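Local coordinates for periplasmic solute binding protein (Pectobacterium atrosepticum, PDB 4RY1) that probably binds a sugar in the periplasm and delivers it to an ABC-type transporter for uptake into the cell, at residues Tyr80-Gln85 against Phe290-Asn295; Asp87-Gly92 against Glu301-Met306; Tyr197-Val202 against Val394-Leu399; Glu204-Tyr209 against Thr379-Leu384; Ala252-Ser257 against Pro343-Ala348. One frame throughout, in Å; residues are numbered along the deposited sequence. Where two conformers were deposited one is given.

Interaction 1: Tyr80-Gln85 against Phe290-Asn295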
# COMPACT_ATOMS: atom_id res chain seq x y z
N TYR A 80 20.63 8.69 -5.64
CA TYR A 80 20.96 9.79 -6.51
C TYR A 80 19.85 10.84 -6.48
O TYR A 80 18.66 10.51 -6.61
CB TYR A 80 21.19 9.27 -7.92
CG TYR A 80 21.54 10.32 -8.94
CD1 TYR A 80 22.87 10.61 -9.23
CD2 TYR A 80 20.54 10.96 -9.69
CE1 TYR A 80 23.20 11.54 -10.20
CE2 TYR A 80 20.87 11.90 -10.64
CZ TYR A 80 22.20 12.18 -10.91
OH TYR A 80 22.48 13.10 -11.89
N ASP A 81 20.24 12.10 -6.33
CA ASP A 81 19.28 13.20 -6.22
C ASP A 81 18.63 13.48 -7.58
O ASP A 81 19.24 14.06 -8.48
CB ASP A 81 19.98 14.44 -5.70
CG ASP A 81 19.07 15.63 -5.55
OD1 ASP A 81 17.84 15.54 -5.78
OD2 ASP A 81 19.63 16.71 -5.21
N LEU A 82 17.37 13.08 -7.71
CA LEU A 82 16.65 13.21 -8.99
C LEU A 82 16.42 14.65 -9.45
O LEU A 82 16.18 14.88 -10.63
CB LEU A 82 15.32 12.49 -8.95
CG LEU A 82 15.39 10.98 -8.69
CD1 LEU A 82 13.98 10.40 -8.76
CD2 LEU A 82 16.27 10.23 -9.68
N ASN A 83 16.54 15.62 -8.54
CA ASN A 83 16.50 17.02 -8.97
C ASN A 83 17.63 17.34 -9.95
O ASN A 83 17.50 18.27 -10.74
CB ASN A 83 16.53 18.01 -7.79
CG ASN A 83 15.33 17.89 -6.87
OD1 ASN A 83 15.46 17.96 -5.61
ND2 ASN A 83 14.17 17.77 -7.45
N LYS A 84 18.72 16.57 -9.91
CA LYS A 84 19.82 16.71 -10.88
C LYS A 84 19.44 16.32 -12.32
O LYS A 84 20.16 16.64 -13.25
CB LYS A 84 21.05 15.91 -10.44
CG LYS A 84 21.65 16.41 -9.16
CD LYS A 84 22.78 15.47 -8.78
CE LYS A 84 23.55 15.88 -7.56
NZ LYS A 84 24.67 14.90 -7.46
N GLN A 85 18.32 15.61 -12.47
CA GLN A 85 17.82 15.20 -13.78
C GLN A 85 16.42 15.73 -14.02
O GLN A 85 15.60 15.10 -14.69
CB GLN A 85 17.86 13.69 -13.91
CG GLN A 85 19.26 13.12 -13.78
CD GLN A 85 20.23 13.47 -14.92
OE1 GLN A 85 21.45 13.34 -14.75
NE2 GLN A 85 19.71 13.86 -16.07
N PHE A 290 10.56 4.91 -8.38
CA PHE A 290 11.82 4.53 -9.01
C PHE A 290 12.92 5.44 -8.48
O PHE A 290 12.78 6.67 -8.51
CB PHE A 290 11.79 4.63 -10.53
CG PHE A 290 11.11 3.47 -11.22
CD1 PHE A 290 11.49 2.15 -10.98
CD2 PHE A 290 10.12 3.70 -12.17
CE1 PHE A 290 10.86 1.09 -11.63
CE2 PHE A 290 9.52 2.65 -12.83
CZ PHE A 290 9.87 1.35 -12.55
N ALA A 291 14.00 4.82 -8.01
CA ALA A 291 15.19 5.51 -7.51
C ALA A 291 16.39 5.13 -8.38
O ALA A 291 16.44 4.04 -8.92
CB ALA A 291 15.46 5.11 -6.07
N ILE A 292 17.34 6.05 -8.48
CA ILE A 292 18.62 5.84 -9.15
C ILE A 292 19.72 5.61 -8.10
O ILE A 292 19.78 6.31 -7.10
CB ILE A 292 18.98 7.02 -10.07
CG1 ILE A 292 17.93 7.17 -11.17
CG2 ILE A 292 20.38 6.86 -10.67
CD1 ILE A 292 18.12 8.38 -12.07
N SER A 293 20.59 4.64 -8.38
CA SER A 293 21.71 4.32 -7.49
C SER A 293 22.58 5.53 -7.28
O SER A 293 22.91 6.23 -8.23
CB SER A 293 22.58 3.22 -8.08
OG SER A 293 23.80 3.12 -7.35
N LYS A 294 22.97 5.74 -6.02
CA LYS A 294 23.74 6.91 -5.63
C LYS A 294 24.98 7.02 -6.50
O LYS A 294 25.35 8.11 -6.92
CB LYS A 294 24.12 6.90 -4.13
CG LYS A 294 24.52 8.30 -3.60
CD LYS A 294 24.99 8.31 -2.16
CE LYS A 294 25.06 9.74 -1.59
NZ LYS A 294 25.48 9.76 -0.16
N ASN A 295 25.62 5.87 -6.77
CA ASN A 295 26.86 5.86 -7.53
C ASN A 295 26.76 5.21 -8.91
O ASN A 295 27.75 4.72 -9.45
CB ASN A 295 27.96 5.18 -6.71
CG ASN A 295 28.05 5.75 -5.30
OD1 ASN A 295 27.83 5.04 -4.32
ND2 ASN A 295 28.35 7.03 -5.20
O HOH W 1 16.83 8.42 -6.91
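Ile292 lays its CG2 methyl alongside the root of Tyr80, 3.7 Å from Tyr80 CB, the two side chains pointing the same way. Tyr80 CG stands anti to its backbone N (chi1 179°), and the ring beyond it leads away from the strand to pack on Pro299 of helix 299-310. The other arm of Ile292 turns to a second partner: its CD1 meets Leu82 CD2 at 3.5 Å, while Leu82 CD1 sits 3.9 Å from Phe290 O. A branched isoleucine suits the place because one side chain can touch two partners, CG2 meeting Tyr80 and CD1 meeting Leu82. Next to these side chains the backbones join directly, Tyr80 N donating to Ile292 O (2.9 Å, 156°). A water then continues the pairing, giving a proton to Tyr80 O at 2.8 Å and taking one from Ile292 N. Strand 284-292 belongs to the mixed sheet of a periplasmic binding protein lobe, between strands 61-64 and 107-123, and the loop is laid beside its end. An Asx turn shapes that loop: Asp81 OD1 accepts from Asn83 N at 3.1 Å, from above the carboxylate plane, and also from Leu108 N of strand 107-123. Lys294, at the exposed margin, sends NZ to Asp77 O.

Interaction 2: Asp87-Gly92 against Glu301-Met306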
# COMPACT_ATOMS: atom_id res chain seq x y z
N ASP A 87 15.16 17.97 -15.96
CA ASP A 87 14.72 18.15 -17.36
C ASP A 87 14.43 16.83 -18.07
O ASP A 87 13.41 16.68 -18.76
CB ASP A 87 15.73 18.98 -18.15
CG ASP A 87 15.81 20.41 -17.67
OD1 ASP A 87 14.79 20.95 -17.21
OD2 ASP A 87 16.91 20.99 -17.73
N ILE A 88 15.33 15.87 -17.90
CA ILE A 88 15.14 14.54 -18.48
C ILE A 88 13.89 13.88 -17.91
O ILE A 88 13.08 13.31 -18.66
CB ILE A 88 16.38 13.64 -18.26
CG1 ILE A 88 17.59 14.15 -19.06
CG2 ILE A 88 16.07 12.18 -18.63
CD1 ILE A 88 17.55 13.84 -20.53
N LEU A 89 13.71 13.98 -16.60
CA LEU A 89 12.54 13.38 -15.95
C LEU A 89 11.23 14.15 -16.17
O LEU A 89 10.15 13.61 -15.98
CB LEU A 89 12.78 13.20 -14.45
CG LEU A 89 13.90 12.22 -14.08
CD1 LEU A 89 14.27 12.35 -12.62
CD2 LEU A 89 13.47 10.80 -14.44
N GLY A 90 11.32 15.41 -16.55
CA GLY A 90 10.11 16.22 -16.66
C GLY A 90 9.39 16.35 -15.34
O GLY A 90 8.19 16.15 -15.25
N LEU A 91 10.14 16.69 -14.29
CA LEU A 91 9.57 16.72 -12.93
C LEU A 91 8.37 17.68 -12.81
O LEU A 91 7.48 17.44 -12.01
CB LEU A 91 10.64 17.05 -11.89
CG LEU A 91 11.71 15.97 -11.69
CD1 LEU A 91 12.67 16.37 -10.59
CD2 LEU A 91 11.11 14.60 -11.37
N GLY A 92 8.35 18.73 -13.63
CA GLY A 92 7.25 19.70 -13.68
C GLY A 92 5.91 19.11 -14.08
O GLY A 92 4.87 19.71 -13.83
N GLU A 301 21.12 8.13 -18.34
CA GLU A 301 20.45 7.02 -19.04
C GLU A 301 19.42 6.34 -18.14
O GLU A 301 18.33 5.98 -18.59
CB GLU A 301 21.48 6.02 -19.59
CG GLU A 301 22.33 6.56 -20.74
CD GLU A 301 23.54 7.40 -20.35
OE1 GLU A 301 23.83 7.62 -19.15
OE2 GLU A 301 24.18 7.88 -21.30
N ALA A 302 19.74 6.20 -16.87
CA ALA A 302 18.78 5.69 -15.89
C ALA A 302 17.52 6.58 -15.85
O ALA A 302 16.39 6.09 -15.92
CB ALA A 302 19.43 5.62 -14.49
N ALA A 303 17.73 7.88 -15.76
CA ALA A 303 16.63 8.84 -15.80
C ALA A 303 15.85 8.78 -17.11
O ALA A 303 14.62 8.92 -17.11
CB ALA A 303 17.14 10.25 -15.58
N MET A 304 16.56 8.60 -18.23
CA MET A 304 15.89 8.45 -19.53
C MET A 304 14.95 7.23 -19.52
O MET A 304 13.85 7.27 -20.07
CB MET A 304 16.90 8.34 -20.70
CG MET A 304 17.69 9.60 -20.97
SD MET A 304 19.17 9.41 -22.07
CE MET A 304 18.30 8.99 -23.60
N LEU A 305 15.40 6.13 -18.94
CA LEU A 305 14.55 4.93 -18.85
C LEU A 305 13.31 5.20 -18.00
O LEU A 305 12.17 4.86 -18.35
CB LEU A 305 15.33 3.75 -18.30
CG LEU A 305 14.56 2.45 -18.07
CD1 LEU A 305 13.83 1.97 -19.32
CD2 LEU A 305 15.51 1.40 -17.47
N MET A 306 13.52 5.87 -16.87
CA MET A 306 12.42 6.22 -15.97
C MET A 306 11.41 7.14 -16.68
O MET A 306 10.19 6.89 -16.63
CB MET A 306 12.93 6.87 -14.70
CG MET A 306 13.67 5.89 -13.80
SD MET A 306 14.67 6.66 -12.42
CE MET A 306 13.45 7.75 -11.69
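Ile88 pushes its CG2 methyl against helix 299-310, touching Ala303 and Met304 together: CG2 lies 3.6 Å from Met304 N and also meets Ala303 CB and Met304 CG. This reach follows from chi1 of -68°, which sets CG1 anti to the carbonyl carbon and leaves CG2 anti to the backbone N, facing the partner helix. Alanine suits position 303, since its single methyl lets Ile88 and Leu89 come close to the helix backbone. Leu89 makes the second apolar contact through CD2, which rests 3.5 Å from Ala303 O and 3.9 Å from Ala303 CB. The same methyl meets Met306 CB at 4.0 Å. Met306 is bent at chi3 (51°), which brings its CE to 4.1 Å from Leu89 CD2. The contact is van der Waals packing, and no hydrogen bond crosses between the segments. Just past Leu89 the short helix stops in a Schellman motif, with Gly90 as its C-prime residue at a positive phi of 61°, a conformation easy for glycine. Around the contact, Leu89 also packs on Leu82 and on Leu111 of strand 107-123, while Met306 reaches Val61 of strand 61-64, so both helices pack against strands of the same sheet as well as on each other.

Interaction 3: Tyr197-Val202 against Val394-Leu399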
# COMPACT_ATOMS: atom_id res chain seq x y z
N TYR A 197 -0.23 8.37 20.22
CA TYR A 197 -1.39 8.00 21.04
C TYR A 197 -0.98 7.91 22.51
O TYR A 197 0.10 7.42 22.85
CB TYR A 197 -2.00 6.66 20.60
CG TYR A 197 -2.55 6.57 19.19
CD1 TYR A 197 -2.86 7.70 18.44
CD2 TYR A 197 -2.78 5.34 18.62
CE1 TYR A 197 -3.36 7.59 17.15
CE2 TYR A 197 -3.28 5.22 17.33
CZ TYR A 197 -3.56 6.34 16.60
OH TYR A 197 -4.04 6.19 15.33
N SER A 198 -1.84 8.42 23.38
CA SER A 198 -1.71 8.19 24.81
C SER A 198 -1.90 6.71 25.15
O SER A 198 -2.38 5.92 24.32
CB SER A 198 -2.78 8.99 25.56
OG SER A 198 -4.08 8.50 25.24
N ARG A 199 -1.57 6.34 26.38
CA ARG A 199 -1.80 4.98 26.85
C ARG A 199 -3.27 4.60 26.60
O ARG A 199 -3.57 3.51 26.13
CB ARG A 199 -1.47 4.85 28.33
CG ARG A 199 -1.91 3.51 28.92
CD ARG A 199 -2.16 3.62 30.41
NE ARG A 199 -3.44 4.25 30.71
CZ ARG A 199 -3.89 4.45 31.95
NH1 ARG A 199 -5.07 5.03 32.15
NH2 ARG A 199 -3.17 4.05 32.99
N ASP A 200 -4.18 5.51 26.94
CA ASP A 200 -5.63 5.29 26.73
C ASP A 200 -6.03 5.12 25.26
O ASP A 200 -6.88 4.30 24.92
CB ASP A 200 -6.44 6.42 27.37
CG ASP A 200 -6.61 6.23 28.87
OD1 ASP A 200 -6.05 5.25 29.43
OD2 ASP A 200 -7.28 7.08 29.50
N GLN A 201 -5.41 5.90 24.40
CA GLN A 201 -5.68 5.80 22.96
C GLN A 201 -5.18 4.49 22.32
O GLN A 201 -5.85 3.94 21.44
CB GLN A 201 -5.12 7.02 22.25
CG GLN A 201 -5.97 8.25 22.54
CD GLN A 201 -5.35 9.53 22.02
OE1 GLN A 201 -4.13 9.73 22.10
NE2 GLN A 201 -6.20 10.43 21.54
N VAL A 202 -4.04 4.01 22.77
CA VAL A 202 -3.53 2.69 22.34
C VAL A 202 -4.51 1.60 22.80
O VAL A 202 -4.81 0.68 22.06
CB VAL A 202 -2.11 2.42 22.84
CG1 VAL A 202 -1.66 1.04 22.41
CG2 VAL A 202 -1.16 3.48 22.27
N VAL A 394 -1.95 -6.07 26.88
CA VAL A 394 -1.43 -6.26 25.52
C VAL A 394 -1.14 -4.89 24.89
O VAL A 394 -0.07 -4.64 24.32
CB VAL A 394 -2.41 -7.10 24.67
CG1 VAL A 394 -2.03 -7.09 23.18
CG2 VAL A 394 -2.43 -8.52 25.20
N ALA A 395 -2.09 -3.98 25.06
CA ALA A 395 -1.96 -2.62 24.55
C ALA A 395 -0.80 -1.86 25.18
O ALA A 395 0.06 -1.31 24.49
CB ALA A 395 -3.25 -1.87 24.77
N ASP A 396 -0.75 -1.83 26.51
CA ASP A 396 0.34 -1.15 27.19
C ASP A 396 1.71 -1.74 26.78
O ASP A 396 2.69 -1.01 26.63
CB ASP A 396 0.19 -1.23 28.71
CG ASP A 396 -1.07 -0.56 29.25
OD1 ASP A 396 -1.84 0.09 28.51
OD2 ASP A 396 -1.31 -0.70 30.47
N ASP A 397 1.78 -3.06 26.64
CA ASP A 397 3.02 -3.72 26.20
C ASP A 397 3.37 -3.37 24.75
O ASP A 397 4.54 -3.21 24.41
CB ASP A 397 2.95 -5.24 26.35
CG ASP A 397 2.95 -5.69 27.81
OD1 ASP A 397 2.99 -4.84 28.73
OD2 ASP A 397 2.91 -6.92 28.02
N PHE A 398 2.34 -3.26 23.92
CA PHE A 398 2.56 -2.81 22.55
C PHE A 398 3.18 -1.40 22.57
O PHE A 398 4.16 -1.13 21.90
CB PHE A 398 1.28 -2.83 21.70
CG PHE A 398 1.44 -2.16 20.36
CD1 PHE A 398 2.02 -2.84 19.29
CD2 PHE A 398 1.07 -0.84 20.19
CE1 PHE A 398 2.20 -2.21 18.06
CE2 PHE A 398 1.24 -0.21 18.97
CZ PHE A 398 1.80 -0.90 17.90
N LEU A 399 2.61 -0.52 23.38
CA LEU A 399 3.11 0.86 23.46
C LEU A 399 4.59 0.94 23.85
O LEU A 399 5.35 1.64 23.21
CB LEU A 399 2.25 1.66 24.42
CG LEU A 399 2.72 3.08 24.72
CD1 LEU A 399 2.83 3.91 23.44
CD2 LEU A 399 1.75 3.73 25.70
O HOH W 2 -1.72 1.40 25.99
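Val202 is the wedge between the two helices, its CG1 methyl lying 3.6 Å from Ala395 O and 4.0 Å from Phe398 CD2, where it meets the edge of the ring near its plane. CG1 is anti to the backbone N (chi1 178°), and the other methyl, CG2, faces Leu399 CD1. Leu399 CD2 in turn rests against the CA of Arg199. Valine and alanine suit this place because their short side chains let the first turn of helix 199-214 lie close to helix 391-409.

Toward the surface the chemistry changes. The aliphatic part of Arg199 passes Asp396, CG being 3.4 Å from Asp396 OD1, but its guanidinium turns to its neighbour in sequence. NE and NH1 both grip Asp200 OD1 side-on, NH1 at 2.9 Å, in a salt bridge. Asp396 instead pairs through OD2 with Arg203, and its OD1 receives a proton from a water that also donates to Arg199 O, each at 2.8 Å. Arg199 NE stays 5.0 Å from Asp396 OD1, so any attraction between them would be long-range and probably weak.

Further out, the start of helix 199-214 is fixed by Ser198 and Gln201: Gln201 N donates to Ser198 OG at 3.0 Å, and Ser198 N returns a bond to Gln201 OE1, in the carbonyl plane and on a lone pair. Tyr197 packs on Arg176 and Met179 of helix 169-183, while Phe398 meets Phe206 edge-to-face. The reciprocal bonds of Ser198 and Gln201 form a capping box, opening one helix of the helical packing in this lobe of a two-lobed solute-binding protein.

Interaction 4: Glu204-Tyr209 against Thr379-Leu384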
# COMPACT_ATOMS: atom_id res chain seq x y z
N GLU A 204 -7.75 2.00 23.18
CA GLU A 204 -8.88 2.23 22.31
C GLU A 204 -8.63 1.59 20.94
O GLU A 204 -9.54 1.04 20.34
CB GLU A 204 -9.15 3.73 22.18
CG GLU A 204 -10.34 4.09 21.31
CD GLU A 204 -10.71 5.56 21.37
OE1 GLU A 204 -9.93 6.35 21.94
OE2 GLU A 204 -11.75 5.92 20.78
N LEU A 205 -7.38 1.66 20.48
CA LEU A 205 -6.98 1.08 19.19
C LEU A 205 -7.12 -0.44 19.23
O LEU A 205 -7.72 -1.05 18.32
CB LEU A 205 -5.53 1.47 18.84
CG LEU A 205 -4.94 0.80 17.60
CD1 LEU A 205 -5.61 1.29 16.33
CD2 LEU A 205 -3.44 1.04 17.58
N PHE A 206 -6.58 -1.06 20.27
CA PHE A 206 -6.77 -2.50 20.48
C PHE A 206 -8.24 -2.86 20.71
O PHE A 206 -8.72 -3.89 20.24
CB PHE A 206 -5.86 -3.07 21.55
CG PHE A 206 -4.46 -3.28 21.08
CD1 PHE A 206 -4.09 -4.45 20.42
CD2 PHE A 206 -3.51 -2.28 21.22
CE1 PHE A 206 -2.79 -4.63 19.96
CE2 PHE A 206 -2.22 -2.44 20.75
CZ PHE A 206 -1.85 -3.62 20.13
N GLY A 207 -8.96 -1.99 21.41
CA GLY A 207 -10.41 -2.20 21.58
C GLY A 207 -11.18 -2.22 20.26
O GLY A 207 -12.14 -2.96 20.10
N PHE A 208 -10.75 -1.39 19.33
CA PHE A 208 -11.34 -1.29 17.98
C PHE A 208 -11.16 -2.64 17.24
O PHE A 208 -12.12 -3.18 16.65
CB PHE A 208 -10.68 -0.13 17.25
CG PHE A 208 -11.07 0.02 15.80
CD1 PHE A 208 -12.19 0.73 15.43
CD2 PHE A 208 -10.28 -0.53 14.79
CE1 PHE A 208 -12.54 0.89 14.10
CE2 PHE A 208 -10.62 -0.36 13.46
CZ PHE A 208 -11.74 0.35 13.11
N TYR A 209 -9.95 -3.20 17.31
CA TYR A 209 -9.69 -4.55 16.80
C TYR A 209 -10.61 -5.62 17.45
O TYR A 209 -11.26 -6.41 16.77
CB TYR A 209 -8.22 -4.95 16.96
CG TYR A 209 -8.01 -6.35 16.47
CD1 TYR A 209 -7.87 -6.61 15.11
CD2 TYR A 209 -8.00 -7.43 17.34
CE1 TYR A 209 -7.71 -7.90 14.64
CE2 TYR A 209 -7.85 -8.72 16.87
CZ TYR A 209 -7.69 -8.95 15.52
OH TYR A 209 -7.55 -10.24 15.07
N THR A 379 1.65 -9.79 16.39
CA THR A 379 1.81 -10.72 17.51
C THR A 379 0.92 -10.32 18.71
O THR A 379 0.40 -11.19 19.43
CB THR A 379 3.29 -10.91 17.89
OG1 THR A 379 3.88 -9.66 18.24
CG2 THR A 379 4.05 -11.51 16.72
N SER A 380 0.72 -9.03 18.91
CA SER A 380 -0.18 -8.56 19.97
C SER A 380 -1.61 -9.00 19.70
O SER A 380 -2.31 -9.43 20.61
CB SER A 380 -0.15 -7.04 20.10
OG SER A 380 1.14 -6.60 20.50
N LEU A 381 -2.05 -8.87 18.45
CA LEU A 381 -3.40 -9.35 18.08
C LEU A 381 -3.55 -10.86 18.31
O LEU A 381 -4.59 -11.33 18.76
CB LEU A 381 -3.73 -9.04 16.62
CG LEU A 381 -3.67 -7.55 16.27
CD1 LEU A 381 -4.10 -7.40 14.82
CD2 LEU A 381 -4.46 -6.64 17.19
N GLN A 382 -2.49 -11.60 18.00
CA GLN A 382 -2.44 -13.04 18.20
C GLN A 382 -2.53 -13.38 19.69
O GLN A 382 -3.25 -14.27 20.08
CB GLN A 382 -1.23 -13.65 17.50
CG GLN A 382 -1.45 -13.59 15.99
CD GLN A 382 -0.22 -13.80 15.15
OE1 GLN A 382 0.88 -14.05 15.65
NE2 GLN A 382 -0.41 -13.71 13.82
N LYS A 383 -1.85 -12.62 20.53
CA LYS A 383 -1.97 -12.80 21.98
C LYS A 383 -3.43 -12.67 22.44
O LYS A 383 -3.92 -13.49 23.24
CB LYS A 383 -1.08 -11.80 22.71
CG LYS A 383 0.33 -12.31 22.94
CD LYS A 383 1.39 -11.24 23.20
CE LYS A 383 0.82 -9.90 23.63
NZ LYS A 383 1.86 -8.94 24.10
N LEU A 384 -4.10 -11.63 21.96
CA LEU A 384 -5.53 -11.43 22.25
C LEU A 384 -6.38 -12.59 21.76
O LEU A 384 -7.15 -13.17 22.53
CB LEU A 384 -6.07 -10.13 21.68
CG LEU A 384 -5.58 -8.83 22.30
CD1 LEU A 384 -6.12 -7.65 21.52
CD2 LEU A 384 -6.00 -8.76 23.76
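Leu381 sets its CD2 methyl over one face of the Tyr209 ring, 3.7 Å from the centroid and 17° off the ring normal, a CH-pi contact slightly offset toward the rim. Its other methyl spreads across the same ring, Leu381 CD1 lying 3.6 Å from Tyr209 CE1. Tyr209 CG is anti to the backbone N (chi1 178°), directed at the partner helix, and its hydroxyl is hydrogen-bonded to Asp385. Leucine suits the spot because its two methyls cover the Tyr209 face while CD2 still touches Phe206, 3.8 Å from CE1. The axes of helix segments 204-209 and 379-384 approach no closer than 11.4 Å and cross at -61°, a wide separation that bulky aromatic and leucine side chains bridge. This is packing within the helical part of a periplasmic binding protein lobe. Phe206 approaches its partners obliquely. Its CE1 is 3.6 Å from Ser380 CB, and its CD1 lies 3.9 Å from Leu384 CD1. The small serine admits the ring, and its buried OG is satisfied by Leu376 O of its own helix. Phe206 also meets the ring of Trp377, their planes steeply inclined to each other, and touches Ala395, which ties helices 199-214, 371-385 and 391-409 together.

Interaction 5: Ala252-Ser257 against Pro343-Ala348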
# COMPACT_ATOMS: atom_id res chain seq x y z
N ALA A 252 -3.15 -2.52 -5.11
CA ALA A 252 -3.23 -3.97 -4.87
C ALA A 252 -4.48 -4.61 -5.46
O ALA A 252 -4.65 -5.83 -5.41
CB ALA A 252 -3.21 -4.25 -3.38
N ILE A 253 -5.39 -3.80 -5.98
CA ILE A 253 -6.65 -4.33 -6.50
C ILE A 253 -6.44 -5.40 -7.57
O ILE A 253 -7.09 -6.43 -7.53
CB ILE A 253 -7.54 -3.18 -7.02
CG1 ILE A 253 -8.08 -2.37 -5.83
CG2 ILE A 253 -8.67 -3.71 -7.91
CD1 ILE A 253 -8.72 -1.05 -6.22
N TYR A 254 -5.51 -5.17 -8.51
CA TYR A 254 -5.28 -6.14 -9.59
C TYR A 254 -4.85 -7.48 -9.00
O TYR A 254 -5.33 -8.53 -9.39
CB TYR A 254 -4.25 -5.63 -10.61
CG TYR A 254 -4.82 -4.77 -11.71
CD1 TYR A 254 -5.94 -3.97 -11.51
CD2 TYR A 254 -4.23 -4.76 -12.95
CE1 TYR A 254 -6.46 -3.19 -12.53
CE2 TYR A 254 -4.74 -3.98 -13.97
CZ TYR A 254 -5.86 -3.20 -13.75
OH TYR A 254 -6.42 -2.43 -14.77
N THR A 255 -3.95 -7.43 -8.03
CA THR A 255 -3.49 -8.64 -7.35
C THR A 255 -4.64 -9.41 -6.68
O THR A 255 -4.75 -10.64 -6.79
CB THR A 255 -2.42 -8.32 -6.31
OG1 THR A 255 -1.31 -7.68 -6.96
CG2 THR A 255 -1.96 -9.58 -5.59
N TYR A 256 -5.48 -8.69 -5.94
CA TYR A 256 -6.61 -9.36 -5.26
C TYR A 256 -7.73 -9.79 -6.20
O TYR A 256 -8.51 -10.69 -5.88
CB TYR A 256 -7.15 -8.52 -4.07
CG TYR A 256 -6.22 -8.68 -2.89
CD1 TYR A 256 -4.98 -8.08 -2.89
CD2 TYR A 256 -6.57 -9.48 -1.79
CE1 TYR A 256 -4.09 -8.25 -1.85
CE2 TYR A 256 -5.68 -9.67 -0.74
CZ TYR A 256 -4.44 -9.04 -0.76
OH TYR A 256 -3.49 -9.20 0.23
N SER A 257 -7.79 -9.17 -7.37
CA SER A 257 -8.75 -9.53 -8.39
C SER A 257 -8.31 -10.75 -9.20
O SER A 257 -9.14 -11.42 -9.81
CB SER A 257 -8.95 -8.35 -9.35
OG SER A 257 -9.69 -7.32 -8.74
N PRO A 343 -14.71 3.53 -17.01
CA PRO A 343 -15.56 3.45 -15.81
C PRO A 343 -15.91 2.04 -15.34
O PRO A 343 -16.51 1.90 -14.27
CB PRO A 343 -16.81 4.23 -16.21
CG PRO A 343 -16.50 4.93 -17.48
CD PRO A 343 -15.33 4.27 -18.11
N GLY A 344 -15.54 1.03 -16.12
CA GLY A 344 -15.73 -0.39 -15.75
C GLY A 344 -14.56 -0.96 -14.96
O GLY A 344 -14.61 -2.09 -14.48
N ASN A 345 -13.50 -0.16 -14.83
CA ASN A 345 -12.25 -0.63 -14.26
C ASN A 345 -12.22 -0.35 -12.77
O ASN A 345 -12.35 0.79 -12.34
CB ASN A 345 -11.07 0.03 -14.98
CG ASN A 345 -9.75 -0.48 -14.46
OD1 ASN A 345 -9.34 -0.11 -13.37
ND2 ASN A 345 -9.09 -1.34 -15.22
N LEU A 346 -12.05 -1.41 -11.98
CA LEU A 346 -12.17 -1.30 -10.52
C LEU A 346 -11.08 -0.39 -9.91
O LEU A 346 -11.33 0.36 -8.97
CB LEU A 346 -12.15 -2.69 -9.87
CG LEU A 346 -12.31 -2.76 -8.36
CD1 LEU A 346 -13.58 -2.07 -7.86
CD2 LEU A 346 -12.31 -4.22 -7.95
N LEU A 347 -9.85 -0.51 -10.41
CA LEU A 347 -8.77 0.37 -9.97
C LEU A 347 -9.11 1.85 -10.24
O LEU A 347 -9.01 2.69 -9.37
CB LEU A 347 -7.44 -0.03 -10.60
CG LEU A 347 -6.32 1.03 -10.59
CD1 LEU A 347 -5.92 1.45 -9.18
CD2 LEU A 347 -5.13 0.48 -11.36
N ALA A 348 -9.58 2.14 -11.46
CA ALA A 348 -9.92 3.50 -11.82
C ALA A 348 -11.03 4.00 -10.91
O ALA A 348 -11.02 5.13 -10.45
CB ALA A 348 -10.37 3.56 -13.26
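Asn345 ND2 donates to Tyr254 OH over 2.9 Å with a nearly straight N-H...O angle of 166°, the hydroxyl lying close to the amide plane. Asn345 is also the N-cap residue of helix 346-356, its OD1 accepting from Ala348 N at 3.0 Å. Held at both ends, the amide has its flip settled, and asparagine suits the place because one short side chain can cap its own helix and reach a neighbouring one. With CG anti to the backbone N (chi1 -178°) the amide extends toward Tyr254, its plane turned 43° from the tyrosine ring. Beside this polar link lies an apolar patch. Tyr254 crosses Leu347 at about a right angle, its CE1 3.8 Å from Leu347 CB, and Ile253 sends CD1 to 4.0 Å from Leu347 CA. Ile253 also crosses Leu346 at about a right angle, CG2 meeting Leu346 CD2 at 3.7 Å. Ile253 and Leu346 both pack on Ile121 of strand 107-123, so the starts of helices 253-257 and 346-356 pack on the same residue of that strand. At the margin Leu346 CD2 ends 4.1 Å from Ser257 OG.

Interactions 1 and 2 share one neighbourhood, their centres about 10 Å apart: Met306 packs on both Phe290 and Ile292, and strand 284-292 leads on to helix 299-310. Interactions 3 and 4 form a second pair, their centres also about 10 Å apart, both using helix 199-214 and joined through Phe206, Ala395 and Phe398. Interaction 5 stands apart, nearest the centre of the chain. Interactions 1, 2 and 4 are buried; the second and fourth have no hydrogen bond across them and rest on packing, whereas the first adds backbone bonding and a water at a strand end. The partly buried interactions 3 and 5 join apolar packing to helix caps and polar side chains, with charged groups at the margin of interaction 3.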